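PDB 3LDU: putative methylase, which probably methylates guanines of ribosomal RNA and binds GTP in its Rossmann-like methyltransferase domain. Local coordinates for residues A[257-262]-A[285-290]; A[216-221]-A[280-285]; A[70-75]-A[105-110]. One frame throughout, in Å; residues are numbered along the deposited sequence.

Contact 1. Residues A[257-262]-A[285-290]. With FMT (formic acid), chain D.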
ATOM      1  N   LYS A 257      10.590 -16.820 -16.961  1.00 47.79           N
ATOM      2  CA  LYS A 257       9.459 -17.726 -16.869  1.00 48.52           C
ATOM      3  C   LYS A 257       9.454 -18.406 -15.506  1.00 46.07           C
ATOM      4  O   LYS A 257      10.465 -18.958 -15.063  1.00 42.16           O
ATOM      5  CB  LYS A 257       9.500 -18.769 -17.986  1.00 54.63           C
ATOM      6  CG  LYS A 257       9.382 -18.191 -19.389  1.00 63.69           C
ATOM      7  CD  LYS A 257       9.398 -19.309 -20.424  1.00 73.44           C
ATOM      8  CE  LYS A 257       9.319 -18.774 -21.845  1.00 78.53           C
ATOM      9  NZ  LYS A 257       9.366 -19.879 -22.849  1.00 78.82           N
ATOM     10  N   PHE A 258       8.315 -18.334 -14.833  1.00 36.26           N
ATOM     11  CA  PHE A 258       8.131 -19.036 -13.577  1.00 29.71           C
ATOM     12  C   PHE A 258       6.642 -19.231 -13.357  1.00 32.15           C
ATOM     13  O   PHE A 258       5.820 -18.641 -14.057  1.00 28.91           O
ATOM     14  CB  PHE A 258       8.761 -18.270 -12.407  1.00 30.08           C
ATOM     15  CG  PHE A 258       8.179 -16.889 -12.187  1.00 27.05           C
ATOM     16  CD1 PHE A 258       7.146 -16.688 -11.280  1.00 27.21           C
ATOM     17  CD2 PHE A 258       8.669 -15.791 -12.886  1.00 27.27           C
ATOM     18  CE1 PHE A 258       6.611 -15.419 -11.079  1.00 25.05           C
ATOM     19  CE2 PHE A 258       8.143 -14.522 -12.686  1.00 30.63           C
ATOM     20  CZ  PHE A 258       7.112 -14.332 -11.784  1.00 28.01           C
ATOM     21  N   LYS A 259       6.307 -20.072 -12.389  1.00 30.40           N
ATOM     22  CA  LYS A 259       4.923 -20.348 -12.058  1.00 29.42           C
ATOM     23  C   LYS A 259       4.788 -20.360 -10.542  1.00 29.24           C
ATOM     24  O   LYS A 259       5.632 -20.925  -9.842  1.00 31.97           O
ATOM     25  CB  LYS A 259       4.510 -21.715 -12.604  1.00 40.79           C
ATOM     26  CG  LYS A 259       3.093 -21.790 -13.135  1.00 48.77           C
ATOM     27  CD  LYS A 259       3.043 -21.367 -14.598  1.00 53.06           C
ATOM     28  CE  LYS A 259       1.831 -21.941 -15.308  1.00 53.70           C
ATOM     29  NZ  LYS A 259       1.689 -21.358 -16.672  1.00 57.65           N
ATOM     30  N   ILE A 260       3.735 -19.730 -10.038  1.00 22.99           N
ATOM     31  CA  ILE A 260       3.378 -19.850  -8.630  1.00 23.44           C
ATOM     32  C   ILE A 260       1.924 -20.317  -8.576  1.00 24.39           C
ATOM     33  O   ILE A 260       1.210 -20.245  -9.592  1.00 24.15           O
ATOM     34  CB  ILE A 260       3.619 -18.526  -7.865  1.00 20.13           C
ATOM     35  CG1 ILE A 260       2.723 -17.419  -8.415  1.00 16.46           C
ATOM     36  CG2 ILE A 260       5.072 -18.120  -7.990  1.00 22.44           C
ATOM     37  CD1 ILE A 260       3.023 -16.028  -7.848  1.00 19.29           C
ATOM     38  N   TYR A 261       1.495 -20.832  -7.424  1.00 18.08           N
ATOM     39  CA  TYR A 261       0.249 -21.586  -7.367  1.00 17.52           C
ATOM     40  C   TYR A 261      -0.680 -21.145  -6.257  1.00 20.39           C
ATOM     41  O   TYR A 261      -0.239 -20.896  -5.144  1.00 23.13           O
ATOM     42  CB  TYR A 261       0.574 -23.069  -7.135  1.00 22.03           C
ATOM     43  CG  TYR A 261       1.375 -23.665  -8.254  1.00 24.97           C
ATOM     44  CD1 TYR A 261       0.752 -24.378  -9.267  1.00 25.33           C
ATOM     45  CD2 TYR A 261       2.755 -23.498  -8.311  1.00 29.49           C
ATOM     46  CE1 TYR A 261       1.485 -24.920 -10.317  1.00 34.30           C
ATOM     47  CE2 TYR A 261       3.494 -24.037  -9.351  1.00 35.05           C
ATOM     48  CZ  TYR A 261       2.853 -24.742 -10.350  1.00 39.37           C
ATOM     49  OH  TYR A 261       3.586 -25.275 -11.387  1.00 45.47           O
ATOM     50  N   GLY A 262      -1.975 -21.095  -6.559  1.00 20.46           N
ATOM     51  CA  GLY A 262      -2.972 -20.810  -5.543  1.00 19.46           C
ATOM     52  C   GLY A 262      -4.008 -21.919  -5.496  1.00 22.82           C
ATOM     53  O   GLY A 262      -4.362 -22.488  -6.537  1.00 23.65           O
ATOM     54  N   TYR A 285       1.817 -16.433 -15.109  1.00 25.31           N
ATOM     55  CA  TYR A 285       2.764 -16.777 -14.045  1.00 24.98           C
ATOM     56  C   TYR A 285       2.090 -17.431 -12.859  1.00 27.74           C
ATOM     57  O   TYR A 285       2.763 -17.848 -11.927  1.00 24.90           O
ATOM     58  CB  TYR A 285       3.540 -15.540 -13.582  1.00 26.29           C
ATOM     59  CG  TYR A 285       4.263 -14.854 -14.715  1.00 29.75           C
ATOM     60  CD1 TYR A 285       5.557 -15.217 -15.057  1.00 31.39           C
ATOM     61  CD2 TYR A 285       3.642 -13.856 -15.462  1.00 29.64           C
ATOM     62  CE1 TYR A 285       6.215 -14.606 -16.108  1.00 34.28           C
ATOM     63  CE2 TYR A 285       4.293 -13.241 -16.509  1.00 38.81           C
ATOM     64  CZ  TYR A 285       5.578 -13.618 -16.826  1.00 38.10           C
ATOM     65  OH  TYR A 285       6.233 -12.995 -17.864  1.00 40.02           O
ATOM     66  N   ILE A 286       0.764 -17.530 -12.899  1.00 21.26           N
ATOM     67  CA  ILE A 286       0.031 -18.104 -11.778  1.00 22.62           C
ATOM     68  C   ILE A 286      -0.932 -19.172 -12.244  1.00 23.48           C
ATOM     69  O   ILE A 286      -1.611 -19.015 -13.256  1.00 22.63           O
ATOM     70  CB  ILE A 286      -0.803 -17.048 -11.021  1.00 21.82           C
ATOM     71  CG1 ILE A 286       0.015 -15.792 -10.769  1.00 20.46           C
ATOM     72  CG2 ILE A 286      -1.292 -17.626  -9.702  1.00 20.72           C
ATOM     73  CD1 ILE A 286      -0.812 -14.647 -10.181  1.00 24.41           C
ATOM     74  N   GLU A 287      -0.997 -20.263 -11.496  1.00 21.67           N
ATOM     75  CA  GLU A 287      -2.016 -21.270 -11.746  1.00 25.32           C
ATOM     76  C   GLU A 287      -2.886 -21.407 -10.495  1.00 23.39           C
ATOM     77  O   GLU A 287      -2.381 -21.702  -9.412  1.00 24.06           O
ATOM     78  CB  GLU A 287      -1.369 -22.602 -12.123  1.00 30.61           C
ATOM     79  CG  GLU A 287      -2.357 -23.733 -12.275  1.00 39.55           C
ATOM     80  CD  GLU A 287      -1.684 -25.040 -12.661  1.00 42.98           C
ATOM     81  OE1 GLU A 287      -0.855 -25.025 -13.597  1.00 45.71           O
ATOM     82  OE2 GLU A 287      -1.996 -26.076 -12.033  1.00 40.41           O
ATOM     83  N   PHE A 288      -4.183 -21.165 -10.659  1.00 23.21           N
ATOM     84  CA  PHE A 288      -5.150 -21.206  -9.567  1.00 24.98           C
ATOM     85  C   PHE A 288      -6.022 -22.438  -9.766  1.00 25.07           C
ATOM     86  O   PHE A 288      -6.426 -22.727 -10.894  1.00 26.05           O
ATOM     87  CB  PHE A 288      -6.079 -19.992  -9.620  1.00 22.69           C
ATOM     88  CG  PHE A 288      -5.416 -18.667  -9.314  1.00 20.11           C
ATOM     89  CD1 PHE A 288      -5.088 -18.319  -8.008  1.00 19.38           C
ATOM     90  CD2 PHE A 288      -5.192 -17.750 -10.320  1.00 27.30           C
ATOM     91  CE1 PHE A 288      -4.507 -17.073  -7.717  1.00 22.79           C
ATOM     92  CE2 PHE A 288      -4.621 -16.514 -10.041  1.00 26.06           C
ATOM     93  CZ  PHE A 288      -4.275 -16.183  -8.738  1.00 25.11           C
ATOM     94  N   ASN A 289      -6.306 -23.150  -8.679  1.00 23.06           N
ATOM     95  CA  ASN A 289      -7.136 -24.359  -8.716  1.00 27.30           C
ATOM     96  C   ASN A 289      -7.962 -24.497  -7.444  1.00 27.62           C
ATOM     97  O   ASN A 289      -7.555 -24.040  -6.376  1.00 22.55           O
ATOM     98  CB  ASN A 289      -6.267 -25.616  -8.844  1.00 32.48           C
ATOM     99  CG  ASN A 289      -5.674 -25.786 -10.226  1.00 34.28           C
ATOM    100  OD1 ASN A 289      -6.396 -25.938 -11.213  1.00 34.27           O
ATOM    101  ND2 ASN A 289      -4.345 -25.770 -10.302  1.00 38.13           N
ATOM    102  N   VAL A 290      -9.117 -25.140  -7.551  1.00 25.94           N
ATOM    103  CA  VAL A 290      -9.813 -25.578  -6.346  1.00 25.15           C
ATOM    104  C   VAL A 290      -8.949 -26.635  -5.669  1.00 28.43           C
ATOM    105  O   VAL A 290      -8.443 -27.545  -6.316  1.00 27.47           O
ATOM    106  CB  VAL A 290     -11.211 -26.142  -6.675  1.00 27.14           C
ATOM    107  CG1 VAL A 290     -11.860 -26.741  -5.433  1.00 23.36           C
ATOM    108  CG2 VAL A 290     -12.085 -25.039  -7.251  1.00 31.33           C
TER
HETATM  109  C   FMT D 385       8.535 -22.590 -11.044  1.00 63.68           C
HETATM  110  O1  FMT D 385       8.818 -23.139  -9.980  1.00 64.37           O
HETATM  111  O2  FMT D 385       8.550 -21.371 -11.210  1.00 62.05           O
HETATM  112  O   HOH W   1      -2.779 -24.286  -8.198  1.00 28.65           O
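Residues 260-262 of strand 260-264 run parallel to strand 286-290, the outermost on this side of the methyltransferase sheet, tied to it by four backbone hydrogen bonds that alternate in direction. I260 N gives its hydrogen to Y285 O at 2.8 Å and I260 O accepts a hydrogen bond from E287 N; G262 repeats the pattern, donating to E287 O and accepting from N289 N at 3.0 Å. The tight side is the apolar face of I260, I286 and F288. I260 and I286 lie alongside each other, pointing the same way, with their CG1 atoms 3.9 Å apart, a fit that suits branched residues on neighbouring strands. Glycine suits position 262 because a CB there would run into CD1 of F288, whose ring instead carries I286 CG2 over one face. Before the strands begin, the F258 ring takes Y285 CD1 over one face, 3.6 Å from F258 CE2, with the planes 36° apart. The other face is looser and polar. Y261 CE1 comes within 3.9 Å of E287 CD, and the carboxylate is steadied by N289 ND2, which reaches the anti lone pair of E287 OE2. One water donates to G262 O and E287 O and accepts from N289 ND2, while K259 N donates a hydrogen bond to O2 of formic acid, probably from crystallisation. The pair belongs to a beta-alpha-beta crossover through helix 267-280, on which F288 packs; helix 208-217 covers I260 and I286, and Y261 bonds through its backbone to L199 and D201 on the next strand inward.

Contact 2. Residues A[216-221]-A[280-285]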
ATOM      1  N   ILE A 216       5.817  -8.415  -8.571  1.00 21.03           N
ATOM      2  CA  ILE A 216       7.169  -8.245  -8.055  1.00 21.72           C
ATOM      3  C   ILE A 216       8.160  -9.079  -8.866  1.00 24.67           C
ATOM      4  O   ILE A 216       9.202  -8.578  -9.281  1.00 23.79           O
ATOM      5  CB  ILE A 216       7.234  -8.602  -6.548  1.00 22.43           C
ATOM      6  CG1 ILE A 216       6.475  -7.548  -5.738  1.00 19.69           C
ATOM      7  CG2 ILE A 216       8.672  -8.704  -6.066  1.00 25.64           C
ATOM      8  CD1 ILE A 216       6.159  -7.974  -4.322  1.00 19.90           C
ATOM      9  N   GLY A 217       7.816 -10.345  -9.108  1.00 23.12           N
ATOM     10  CA  GLY A 217       8.663 -11.255  -9.858  1.00 24.18           C
ATOM     11  C   GLY A 217       9.034 -10.846 -11.276  1.00 30.22           C
ATOM     12  O   GLY A 217      10.151 -11.112 -11.717  1.00 29.92           O
ATOM     13  N   ILE A 218       8.110 -10.225 -12.005  1.00 22.62           N
ATOM     14  CA  ILE A 218       8.425  -9.759 -13.356  1.00 24.61           C
ATOM     15  C   ILE A 218       8.745  -8.263 -13.386  1.00 27.20           C
ATOM     16  O   ILE A 218       8.873  -7.676 -14.455  1.00 28.08           O
ATOM     17  CB  ILE A 218       7.302 -10.081 -14.366  1.00 29.51           C
ATOM     18  CG1 ILE A 218       5.989  -9.404 -13.965  1.00 23.22           C
ATOM     19  CG2 ILE A 218       7.118 -11.592 -14.482  1.00 34.81           C
ATOM     20  CD1 ILE A 218       4.920  -9.479 -15.048  1.00 28.71           C
ATOM     21  N   ASN A 219       8.883  -7.663 -12.205  1.00 22.22           N
ATOM     22  CA  ASN A 219       9.178  -6.227 -12.076  1.00 25.13           C
ATOM     23  C   ASN A 219       8.154  -5.352 -12.803  1.00 28.25           C
ATOM     24  O   ASN A 219       8.505  -4.391 -13.489  1.00 24.58           O
ATOM     25  CB  ASN A 219      10.598  -5.915 -12.579  1.00 24.30           C
ATOM     26  CG  ASN A 219      11.137  -4.600 -12.041  1.00 29.21           C
ATOM     27  OD1 ASN A 219      10.855  -4.216 -10.906  1.00 35.19           O
ATOM     28  ND2 ASN A 219      11.923  -3.907 -12.853  1.00 35.85           N
HETATM   29  N   MSE A 220       6.885  -5.707 -12.671  1.00 23.11           N
HETATM   30  CA  MSE A 220       5.805  -4.883 -13.200  1.00 23.60           C
HETATM   31  C   MSE A 220       5.414  -3.837 -12.162  1.00 24.42           C
HETATM   32  O   MSE A 220       5.025  -4.171 -11.053  1.00 21.97           O
HETATM   33  CB  MSE A 220       4.590  -5.740 -13.545  1.00 24.89           C
HETATM   34  CG  MSE A 220       3.410  -4.918 -14.046  1.00 24.53           C
HETATM   35 SE   MSE A 220       1.866  -6.050 -14.401  0.80 32.85          SE
HETATM   36  CE  MSE A 220       2.606  -7.024 -15.914  1.00 33.76           C
ATOM     37  N   ALA A 221       5.514  -2.564 -12.530  1.00 19.34           N
ATOM     38  CA  ALA A 221       5.224  -1.489 -11.595  1.00 16.60           C
ATOM     39  C   ALA A 221       3.758  -1.532 -11.192  1.00 15.93           C
ATOM     40  O   ALA A 221       2.891  -1.759 -12.042  1.00 22.09           O
ATOM     41  CB  ALA A 221       5.546  -0.122 -12.261  1.00 20.70           C
ATOM     42  N   ALA A 280      -4.561  -8.037 -14.348  1.00 23.65           N
ATOM     43  CA  ALA A 280      -3.286  -7.536 -13.856  1.00 26.17           C
ATOM     44  C   ALA A 280      -2.176  -7.773 -14.860  1.00 27.77           C
ATOM     45  O   ALA A 280      -1.129  -7.135 -14.793  1.00 31.03           O
ATOM     46  CB  ALA A 280      -2.934  -8.193 -12.528  1.00 20.53           C
ATOM     47  N   GLY A 281      -2.398  -8.708 -15.777  1.00 23.53           N
ATOM     48  CA  GLY A 281      -1.395  -9.043 -16.772  1.00 25.86           C
ATOM     49  C   GLY A 281      -0.377 -10.066 -16.290  1.00 30.58           C
ATOM     50  O   GLY A 281       0.710 -10.182 -16.852  1.00 31.27           O
ATOM     51  N   VAL A 282      -0.714 -10.825 -15.252  1.00 24.57           N
ATOM     52  CA  VAL A 282       0.232 -11.833 -14.762  1.00 22.04           C
ATOM     53  C   VAL A 282      -0.327 -13.257 -14.815  1.00 26.04           C
ATOM     54  O   VAL A 282       0.201 -14.154 -14.162  1.00 26.18           O
ATOM     55  CB  VAL A 282       0.739 -11.521 -13.337  1.00 22.05           C
ATOM     56  CG1 VAL A 282       1.583 -10.268 -13.357  1.00 26.28           C
ATOM     57  CG2 VAL A 282      -0.429 -11.361 -12.370  1.00 23.69           C
ATOM     58  N   ASP A 283      -1.380 -13.443 -15.604  1.00 24.53           N
ATOM     59  CA  ASP A 283      -2.025 -14.753 -15.755  1.00 25.53           C
ATOM     60  C   ASP A 283      -1.083 -15.876 -16.186  1.00 27.37           C
ATOM     61  O   ASP A 283      -1.330 -17.044 -15.881  1.00 31.75           O
ATOM     62  CB  ASP A 283      -3.215 -14.675 -16.721  1.00 29.70           C
ATOM     63  CG  ASP A 283      -2.876 -13.973 -18.018  1.00 36.33           C
ATOM     64  OD1 ASP A 283      -2.588 -12.755 -17.994  1.00 37.26           O
ATOM     65  OD2 ASP A 283      -2.905 -14.639 -19.069  1.00 39.85           O
ATOM     66  N   GLU A 284      -0.008 -15.538 -16.893  1.00 26.46           N
ATOM     67  CA  GLU A 284       0.910 -16.571 -17.370  1.00 31.84           C
ATOM     68  C   GLU A 284       1.826 -17.094 -16.262  1.00 28.63           C
ATOM     69  O   GLU A 284       2.521 -18.093 -16.442  1.00 29.68           O
ATOM     70  CB  GLU A 284       1.749 -16.054 -18.540  1.00 36.05           C
ATOM     71  CG  GLU A 284       0.955 -15.798 -19.816  1.00 50.03           C
ATOM     72  CD  GLU A 284       0.490 -17.082 -20.494  1.00 63.38           C
ATOM     73  OE1 GLU A 284       0.986 -18.168 -20.124  1.00 66.10           O
ATOM     74  OE2 GLU A 284      -0.369 -17.005 -21.402  1.00 68.18           O
ATOM     75  N   TYR A 285       1.817 -16.433 -15.109  1.00 25.31           N
ATOM     76  CA  TYR A 285       2.764 -16.777 -14.045  1.00 24.98           C
ATOM     77  C   TYR A 285       2.090 -17.431 -12.859  1.00 27.74           C
ATOM     78  O   TYR A 285       2.763 -17.848 -11.927  1.00 24.90           O
ATOM     79  CB  TYR A 285       3.540 -15.540 -13.582  1.00 26.29           C
ATOM     80  CG  TYR A 285       4.263 -14.854 -14.715  1.00 29.75           C
ATOM     81  CD1 TYR A 285       5.557 -15.217 -15.057  1.00 31.39           C
ATOM     82  CD2 TYR A 285       3.642 -13.856 -15.462  1.00 29.64           C
ATOM     83  CE1 TYR A 285       6.215 -14.606 -16.108  1.00 34.28           C
ATOM     84  CE2 TYR A 285       4.293 -13.241 -16.509  1.00 38.81           C
ATOM     85  CZ  TYR A 285       5.578 -13.618 -16.826  1.00 38.10           C
ATOM     86  OH  TYR A 285       6.233 -12.995 -17.864  1.00 40.02           O
TER
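I218 and M220, just past the end of helix 208-217, push their side chains against the turn that follows helix 267-280, and no hydrogen bond crosses between them. I218 has CG1 in the crowded position between the backbone N and the carbonyl carbon (chi1 61°), which leaves CG2 anti to the carbonyl carbon and splits the two branches between two partners. CG2 sits over one face of the Y285 ring, displaced toward the rim and 3.5 Å from CZ, a CH-pi contact. The other branch ends in CD1, 3.8 Å from V282 CG1. A beta-branched residue thus meets ring and valine at once. V282 turns CG1 anti to its carbonyl carbon, so that this methyl faces I218, and its carbonyl oxygen lies at the edge of the Y285 ring, in plane. That same oxygen accepts a hydrogen bond from Y285 N at 2.9 Å, closing the turn that presents the ring. M220, a selenomethionine, is extended through chi1 and chi2, with CG anti to the backbone N (chi1 178°), then bends at chi3 (-67°). The long arm brings SE to 3.2 Å from A280 O, and the bend carries CE to 3.8 Å from G281 O and on toward V282 CG1. A long, unbranched chain suits a partner that is backbone carbonyl oxygen. Both helices end in Schellman motifs, with N219 and G281 as the C-prime residues of positive phi; glycine is at home at 281, where a CB would be jammed against the preceding carbonyl oxygen. Loop 281-285, joining helix 267-280 to strand 286-290, lies against the C-terminal end of helix 208-217, V282 packing on A214 and M215 and A280 on I211, while A221 meets helix 48-55.

Contact 3. Residues A[70-75]-A[105-110]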
ATOM      1  N   GLU A  70       3.219  24.900  13.654  1.00 25.45           N
ATOM      2  CA  GLU A  70       2.383  24.705  14.822  1.00 29.39           C
ATOM      3  C   GLU A  70       1.132  25.573  14.714  1.00 33.48           C
ATOM      4  O   GLU A  70       1.193  26.702  14.245  1.00 32.01           O
ATOM      5  CB  GLU A  70       3.166  25.066  16.082  1.00 31.73           C
ATOM      6  CG  GLU A  70       2.397  24.842  17.357  1.00 42.40           C
ATOM      7  CD  GLU A  70       3.261  25.039  18.569  1.00 50.85           C
ATOM      8  OE1 GLU A  70       3.099  26.080  19.245  1.00 57.53           O
ATOM      9  OE2 GLU A  70       4.112  24.164  18.831  1.00 48.81           O
ATOM     10  N   ALA A  71      -0.004  25.044  15.147  1.00 28.25           N
ATOM     11  CA  ALA A  71      -1.225  25.834  15.201  1.00 25.60           C
ATOM     12  C   ALA A  71      -2.060  25.381  16.390  1.00 32.30           C
ATOM     13  O   ALA A  71      -2.545  24.262  16.413  1.00 29.94           O
ATOM     14  CB  ALA A  71      -2.018  25.702  13.910  1.00 32.75           C
ATOM     15  N   LYS A  72      -2.215  26.249  17.383  1.00 29.51           N
ATOM     16  CA  LYS A  72      -2.980  25.897  18.575  1.00 30.77           C
ATOM     17  C   LYS A  72      -4.353  26.571  18.606  1.00 35.71           C
ATOM     18  O   LYS A  72      -5.167  26.310  19.492  1.00 36.77           O
ATOM     19  CB  LYS A  72      -2.186  26.248  19.836  1.00 31.57           C
ATOM     20  CG  LYS A  72      -0.950  25.375  20.040  1.00 37.19           C
ATOM     21  CD  LYS A  72      -0.194  25.782  21.297  1.00 46.98           C
ATOM     22  CE  LYS A  72       1.092  24.979  21.486  1.00 56.63           C
ATOM     23  NZ  LYS A  72       0.848  23.569  21.914  1.00 61.33           N
ATOM     24  N   SER A  73      -4.608  27.442  17.638  1.00 31.36           N
ATOM     25  CA  SER A  73      -5.910  28.087  17.529  1.00 27.79           C
ATOM     26  C   SER A  73      -6.306  28.189  16.070  1.00 27.46           C
ATOM     27  O   SER A  73      -5.458  28.112  15.183  1.00 27.14           O
ATOM     28  CB  SER A  73      -5.845  29.490  18.129  1.00 31.44           C
ATOM     29  OG  SER A  73      -5.029  30.334  17.333  1.00 34.95           O
ATOM     30  N   PHE A  74      -7.592  28.386  15.809  1.00 28.34           N
ATOM     31  CA  PHE A  74      -8.023  28.552  14.431  1.00 27.08           C
ATOM     32  C   PHE A  74      -7.453  29.828  13.798  1.00 33.22           C
ATOM     33  O   PHE A  74      -7.125  29.846  12.616  1.00 28.98           O
ATOM     34  CB  PHE A  74      -9.543  28.440  14.314  1.00 27.10           C
ATOM     35  CG  PHE A  74     -10.058  27.034  14.561  1.00 28.70           C
ATOM     36  CD1 PHE A  74      -9.860  26.039  13.620  1.00 33.05           C
ATOM     37  CD2 PHE A  74     -10.698  26.711  15.746  1.00 35.07           C
ATOM     38  CE1 PHE A  74     -10.308  24.750  13.845  1.00 34.97           C
ATOM     39  CE2 PHE A  74     -11.153  25.421  15.980  1.00 35.64           C
ATOM     40  CZ  PHE A  74     -10.960  24.445  15.026  1.00 33.97           C
ATOM     41  N   ASP A  75      -7.292  30.886  14.589  1.00 31.49           N
ATOM     42  CA  ASP A  75      -6.630  32.090  14.086  1.00 32.85           C
ATOM     43  C   ASP A  75      -5.195  31.777  13.626  1.00 29.78           C
ATOM     44  O   ASP A  75      -4.762  32.214  12.559  1.00 31.04           O
ATOM     45  CB  ASP A  75      -6.635  33.200  15.145  1.00 32.68           C
ATOM     46  CG  ASP A  75      -8.033  33.726  15.437  1.00 43.47           C
ATOM     47  OD1 ASP A  75      -8.876  33.737  14.514  1.00 47.94           O
ATOM     48  OD2 ASP A  75      -8.291  34.139  16.589  1.00 47.53           O
ATOM     49  N   LYS A 105      -4.457  14.124  19.048  1.00 20.20           N
ATOM     50  CA  LYS A 105      -3.832  14.733  20.228  1.00 21.66           C
ATOM     51  C   LYS A 105      -3.539  16.219  20.046  1.00 24.56           C
ATOM     52  O   LYS A 105      -2.453  16.689  20.393  1.00 23.67           O
ATOM     53  CB  LYS A 105      -2.523  14.018  20.570  1.00 24.78           C
ATOM     54  CG  LYS A 105      -2.683  12.540  20.899  1.00 25.94           C
ATOM     55  CD  LYS A 105      -1.324  11.903  21.128  1.00 28.53           C
ATOM     56  CE  LYS A 105      -1.460  10.481  21.682  1.00 34.74           C
ATOM     57  NZ  LYS A 105      -1.666   9.459  20.618  1.00 46.71           N
ATOM     58  N   SER A 106      -4.507  16.946  19.502  1.00 20.41           N
ATOM     59  CA  SER A 106      -4.311  18.348  19.154  1.00 20.79           C
ATOM     60  C   SER A 106      -5.513  19.173  19.578  1.00 21.80           C
ATOM     61  O   SER A 106      -6.654  18.696  19.546  1.00 26.94           O
ATOM     62  CB  SER A 106      -4.124  18.486  17.638  1.00 21.60           C
ATOM     63  OG  SER A 106      -3.012  17.737  17.185  1.00 24.28           O
ATOM     64  N   LYS A 107      -5.253  20.425  19.940  1.00 22.89           N
ATOM     65  CA  LYS A 107      -6.301  21.353  20.346  1.00 27.34           C
ATOM     66  C   LYS A 107      -7.343  21.577  19.244  1.00 27.37           C
ATOM     67  O   LYS A 107      -8.534  21.690  19.530  1.00 25.72           O
ATOM     68  CB  LYS A 107      -5.674  22.675  20.792  1.00 26.14           C
ATOM     69  CG  LYS A 107      -4.742  22.529  21.998  1.00 29.86           C
ATOM     70  CD  LYS A 107      -3.875  23.768  22.224  1.00 34.81           C
ATOM     71  CE  LYS A 107      -4.512  24.777  23.183  1.00 38.79           C
ATOM     72  NZ  LYS A 107      -5.705  25.471  22.630  1.00 42.99           N
ATOM     73  N   LEU A 108      -6.901  21.612  17.988  1.00 25.32           N
ATOM     74  CA  LEU A 108      -7.824  21.766  16.863  1.00 24.13           C
ATOM     75  C   LEU A 108      -8.368  20.405  16.422  1.00 25.53           C
ATOM     76  O   LEU A 108      -8.001  19.891  15.362  1.00 25.20           O
ATOM     77  CB  LEU A 108      -7.134  22.470  15.695  1.00 25.38           C
ATOM     78  CG  LEU A 108      -6.477  23.814  16.040  1.00 28.95           C
ATOM     79  CD1 LEU A 108      -5.816  24.392  14.799  1.00 29.63           C
ATOM     80  CD2 LEU A 108      -7.493  24.788  16.636  1.00 26.32           C
ATOM     81  N   TYR A 109      -9.245  19.830  17.247  1.00 26.13           N
ATOM     82  CA  TYR A 109      -9.714  18.464  17.029  1.00 23.98           C
ATOM     83  C   TYR A 109     -10.903  18.377  16.082  1.00 27.57           C
ATOM     84  O   TYR A 109     -11.207  17.306  15.558  1.00 27.33           O
ATOM     85  CB  TYR A 109     -10.085  17.817  18.364  1.00 23.50           C
ATOM     86  CG  TYR A 109     -11.137  18.577  19.128  1.00 21.79           C
ATOM     87  CD1 TYR A 109     -12.485  18.417  18.837  1.00 24.72           C
ATOM     88  CD2 TYR A 109     -10.787  19.463  20.129  1.00 24.57           C
ATOM     89  CE1 TYR A 109     -13.452  19.109  19.529  1.00 24.83           C
ATOM     90  CE2 TYR A 109     -11.751  20.168  20.827  1.00 27.89           C
ATOM     91  CZ  TYR A 109     -13.077  19.980  20.527  1.00 27.52           C
ATOM     92  OH  TYR A 109     -14.030  20.678  21.222  1.00 34.35           O
ATOM     93  N   SER A 110     -11.590  19.491  15.859  1.00 25.82           N
ATOM     94  CA  SER A 110     -12.746  19.454  14.970  1.00 27.94           C
ATOM     95  C   SER A 110     -12.326  19.534  13.505  1.00 28.01           C
ATOM     96  O   SER A 110     -12.114  20.630  12.973  1.00 27.02           O
ATOM     97  CB  SER A 110     -13.707  20.591  15.287  1.00 27.38           C
ATOM     98  OG  SER A 110     -14.833  20.486  14.436  1.00 29.76           O
TER
HETATM   99  O   HOH W   2      -3.936  21.952  17.294  1.00 27.73           O
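L108 fills the middle of this contact: CD2 lies on the F74 ring and the backbone before it, CD1 on the backbone at A71 and S73. With CG anti to the carbonyl carbon (chi1 -54°) and chi2 at 179°, CD2 is set over the centre of the F74 ring, 3.6 Å from the centroid and only 6° off the ring normal, a CH-pi contact. CD2 also lies 3.6 Å from S73 C, against the start of helix 74-82, while CD1 is 3.6 Å from A71 O and a little farther from A71 CB. Leucine suits the place because its forked end can meet a flat ring and a turning backbone together. At the solvent side K107 bends at chi3 and chi4, laying CD 3.8 Å from K72 CB and bringing NZ to K72 O in a long hydrogen bond of 3.3 Å, in the carbonyl plane. A water adds a second polar link: it donates to A71 O and accepts from L108 N at 3.1 Å. The place is in the THUMP domain, where the link from strand 63-70 into helix 74-82 meets the link from strand 98-104 into helix 111-129. L108 is the centre of an inverse gamma turn whose bond, Y109 N to K107 O, is weak; L108 O is also bonded by S103 OG, and the side chain is directed toward 70-75. S73, the N-cap of helix 74-82, bonds through OG to E76 N. In the next shell D152 reaches both links: its carboxylate makes a salt bridge with K72 NZ and accepts a hydrogen bond from K107 N. V114 of helix 111-129 packs on both F74 and L108, and L77 of helix 74-82 backs A71 and L108.

Overall arrangement
Contacts 1 and 2 belong to the methyltransferase domain and are continuous: they share Y285, and F258 of contact 1 also touches I218 and G217 of contact 2. Both involve the link between helix 267-280 and strand 286-290, yet contact 1 is ordered by strand-to-strand hydrogen bonds, buried on one face and polar and hydrated on the other, whereas contact 2 is buried packing of side chains at helix ends. Contact 3 is in the THUMP domain on the opposite side of the chain's centre, its own centre about 52 Å from that of contact 1. There, nearer the surface, one leucine against phenylalanine and alanine forms the apolar part, and lysine and water bridge its rim.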